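Local coordinates for protein globin II, extracellular (Lumbricus terrestris, PDB 1X9F) that probably carries oxygen reversibly at its haem as one globin subunit of the giant extracellular haemoglobin, erythrocruorin, of the earthworm, at residues 34-39 and 110-115. Residues are numbered along the deposited sequence; the frame is centred on the assembly and turned at random.
Sequences WRATFA and KTAILH. With CMO (carbon monoxide), chain P.
Two helices of the globin fold, 23-40 and 103-121, meet here through small residues, beside the distal haem pocket. A36 and A112 mark the close approach, with their CA atoms 5.1 Å apart. Both CB atoms point toward the opposite helix, and they touch methyl to methyl: A36 CB lies 3.5 Å from A112 CB. The same A112 methyl also meets the hydroxyl of T37, with OG1 3.4 Å from CB. This is a van der Waals contact, since a methyl offers no hydrogen bond; the hydroxyl is bonded to the carbonyl of I33 in its own helix. The torsion of T37 allows both: OG1 sits beside the backbone N and anti to the carbonyl carbon (chi1 -60°), near the preceding turn and on the side of A112. The A112 methyl is thus buried against two neighbours. With only methyls and one hydroxyl between them, the backbones can come this close.

W34 belongs to the same helix but turns away from 110-115, into the ligand pocket. Together with F48, H64 and V68 it lines the carbon monoxide site. F48 meets the indole edge-to-face, and the ring of F109 packs at about 40° to it. A65 and V68 of helix 59-77 also touch it. With an alanine in its place, F48 and F109 would probably lose their aromatic partner and a gap would open at the carbon monoxide site. F38, one turn on in the same helix, has the W34 carbonyl oxygen over one ring face, offset toward the rim.

Helices 23-40 and 103-121 correspond to helices B and G, a pair that packs together in the globin fold; here it does so through two alanines beside the distal pocket.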
loop_
_atom_site.group_PDB
_atom_site.type_symbol
_atom_site.label_atom_id
_atom_site.label_comp_id
_atom_site.label_asym_id
_atom_site.label_seq_id
_atom_site.Cartn_x
_atom_site.Cartn_y
_atom_site.Cartn_z
ATOM N N TRP B 34 -45.958 9.060 6.336
ATOM C CA TRP B 34 -47.187 9.078 7.145
ATOM C C TRP B 34 -47.645 10.471 7.577
ATOM O O TRP B 34 -48.850 10.752 7.576
ATOM C CB TRP B 34 -47.137 8.062 8.308
ATOM C CG TRP B 34 -47.461 6.727 7.765
ATOM C CD1 TRP B 34 -46.607 5.679 7.572
ATOM C CD2 TRP B 34 -48.716 6.326 7.223
ATOM N NE1 TRP B 34 -47.271 4.634 6.976
ATOM C CE2 TRP B 34 -48.570 5.010 6.749
ATOM C CE3 TRP B 34 -49.969 6.949 7.102
ATOM C CZ2 TRP B 34 -49.615 4.314 6.164
ATOM C CZ3 TRP B 34 -51.008 6.252 6.523
ATOM C CH2 TRP B 34 -50.828 4.950 6.064
ATOM N N ARG B 35 -46.699 11.346 7.902
ATOM C CA ARG B 35 -47.034 12.738 8.204
ATOM C C ARG B 35 -47.593 13.471 6.999
ATOM O O ARG B 35 -48.540 14.250 7.129
ATOM C CB ARG B 35 -45.817 13.485 8.726
ATOM C CG ARG B 35 -45.509 13.104 10.140
ATOM C CD ARG B 35 -44.156 13.536 10.585
ATOM N NE ARG B 35 -43.960 13.139 11.969
ATOM C CZ ARG B 35 -42.779 12.922 12.530
ATOM N NH1 ARG B 35 -41.660 13.058 11.826
ATOM N NH2 ARG B 35 -42.714 12.562 13.804
ATOM N N ALA B 36 -46.992 13.240 5.835
ATOM C CA ALA B 36 -47.486 13.831 4.604
ATOM C C ALA B 36 -48.890 13.308 4.301
ATOM O O ALA B 36 -49.746 14.069 3.849
ATOM C CB ALA B 36 -46.534 13.557 3.454
ATOM N N THR B 37 -49.127 12.022 4.560
ATOM C CA THR B 37 -50.458 11.435 4.390
ATOM C C THR B 37 -51.465 12.132 5.302
ATOM O O THR B 37 -52.501 12.612 4.837
ATOM C CB THR B 37 -50.439 9.912 4.683
ATOM O OG1 THR B 37 -49.526 9.258 3.791
ATOM C CG2 THR B 37 -51.784 9.269 4.339
ATOM N N PHE B 38 -51.147 12.184 6.598
ATOM C CA PHE B 38 -52.027 12.802 7.587
ATOM C C PHE B 38 -52.260 14.285 7.308
ATOM O O PHE B 38 -53.367 14.773 7.506
ATOM C CB PHE B 38 -51.515 12.620 9.026
ATOM C CG PHE B 38 -51.474 11.187 9.497
ATOM C CD1 PHE B 38 -50.553 10.796 10.460
ATOM C CD2 PHE B 38 -52.347 10.231 8.979
ATOM C CE1 PHE B 38 -50.503 9.484 10.904
ATOM C CE2 PHE B 38 -52.299 8.916 9.415
ATOM C CZ PHE B 38 -51.378 8.541 10.380
ATOM N N ALA B 39 -51.233 15.003 6.860
ATOM C CA ALA B 39 -51.396 16.422 6.517
ATOM C C ALA B 39 -52.453 16.598 5.429
ATOM O O ALA B 39 -53.180 17.595 5.401
ATOM C CB ALA B 39 -50.069 17.029 6.071
ATOM N N LYS B 110 -50.383 7.858 -1.809
ATOM C CA LYS B 110 -49.623 7.897 -3.045
ATOM C C LYS B 110 -48.948 9.253 -3.247
ATOM O O LYS B 110 -47.778 9.312 -3.634
ATOM C CB LYS B 110 -50.525 7.575 -4.231
ATOM C CG LYS B 110 -49.813 7.636 -5.568
ATOM C CD LYS B 110 -50.723 7.227 -6.700
ATOM C CE LYS B 110 -51.661 8.364 -7.088
ATOM N NZ LYS B 110 -52.152 8.161 -8.483
ATOM N N THR B 111 -49.687 10.331 -2.990
ATOM C CA THR B 111 -49.157 11.685 -3.126
ATOM C C THR B 111 -47.996 11.878 -2.171
ATOM O O THR B 111 -46.980 12.479 -2.522
ATOM C CB THR B 111 -50.266 12.710 -2.826
ATOM O OG1 THR B 111 -51.326 12.551 -3.780
ATOM C CG2 THR B 111 -49.788 14.139 -3.074
ATOM N N ALA B 112 -48.167 11.356 -0.961
ATOM C CA ALA B 112 -47.172 11.473 0.086
ATOM C C ALA B 112 -45.890 10.730 -0.284
ATOM O O ALA B 112 -44.800 11.302 -0.193
ATOM C CB ALA B 112 -47.736 10.970 1.405
ATOM N N ILE B 113 -46.019 9.465 -0.702
ATOM C CA ILE B 113 -44.867 8.698 -1.181
ATOM C C ILE B 113 -44.101 9.493 -2.231
ATOM O O ILE B 113 -42.885 9.668 -2.114
ATOM C CB ILE B 113 -45.286 7.341 -1.782
ATOM C CG1 ILE B 113 -45.828 6.398 -0.707
ATOM C CG2 ILE B 113 -44.099 6.671 -2.483
ATOM C CD1 ILE B 113 -46.492 5.161 -1.300
ATOM N N LEU B 114 -44.819 9.978 -3.245
ATOM C CA LEU B 114 -44.191 10.705 -4.341
ATOM C C LEU B 114 -43.507 11.965 -3.864
ATOM O O LEU B 114 -42.466 12.355 -4.384
ATOM C CB LEU B 114 -45.209 11.035 -5.429
ATOM C CG LEU B 114 -45.274 10.043 -6.591
ATOM C CD1 LEU B 114 -45.474 8.604 -6.123
ATOM C CD2 LEU B 114 -46.398 10.445 -7.516
ATOM N N HIS B 115 -44.080 12.576 -2.840
ATOM C CA HIS B 115 -43.594 13.824 -2.321
ATOM C C HIS B 115 -42.291 13.649 -1.560
ATOM O O HIS B 115 -41.324 14.383 -1.772
ATOM C CB HIS B 115 -44.650 14.384 -1.397
ATOM C CG HIS B 115 -44.244 15.652 -0.740
ATOM N ND1 HIS B 115 -44.065 16.821 -1.445
ATOM C CD2 HIS B 115 -43.968 15.940 0.552
ATOM C CE1 HIS B 115 -43.705 17.780 -0.612
ATOM N NE2 HIS B 115 -43.641 17.271 0.606
HETATM C C CMO P . -50.502 1.146 6.215
HETATM O O CMO P . -50.346 2.092 7.031
#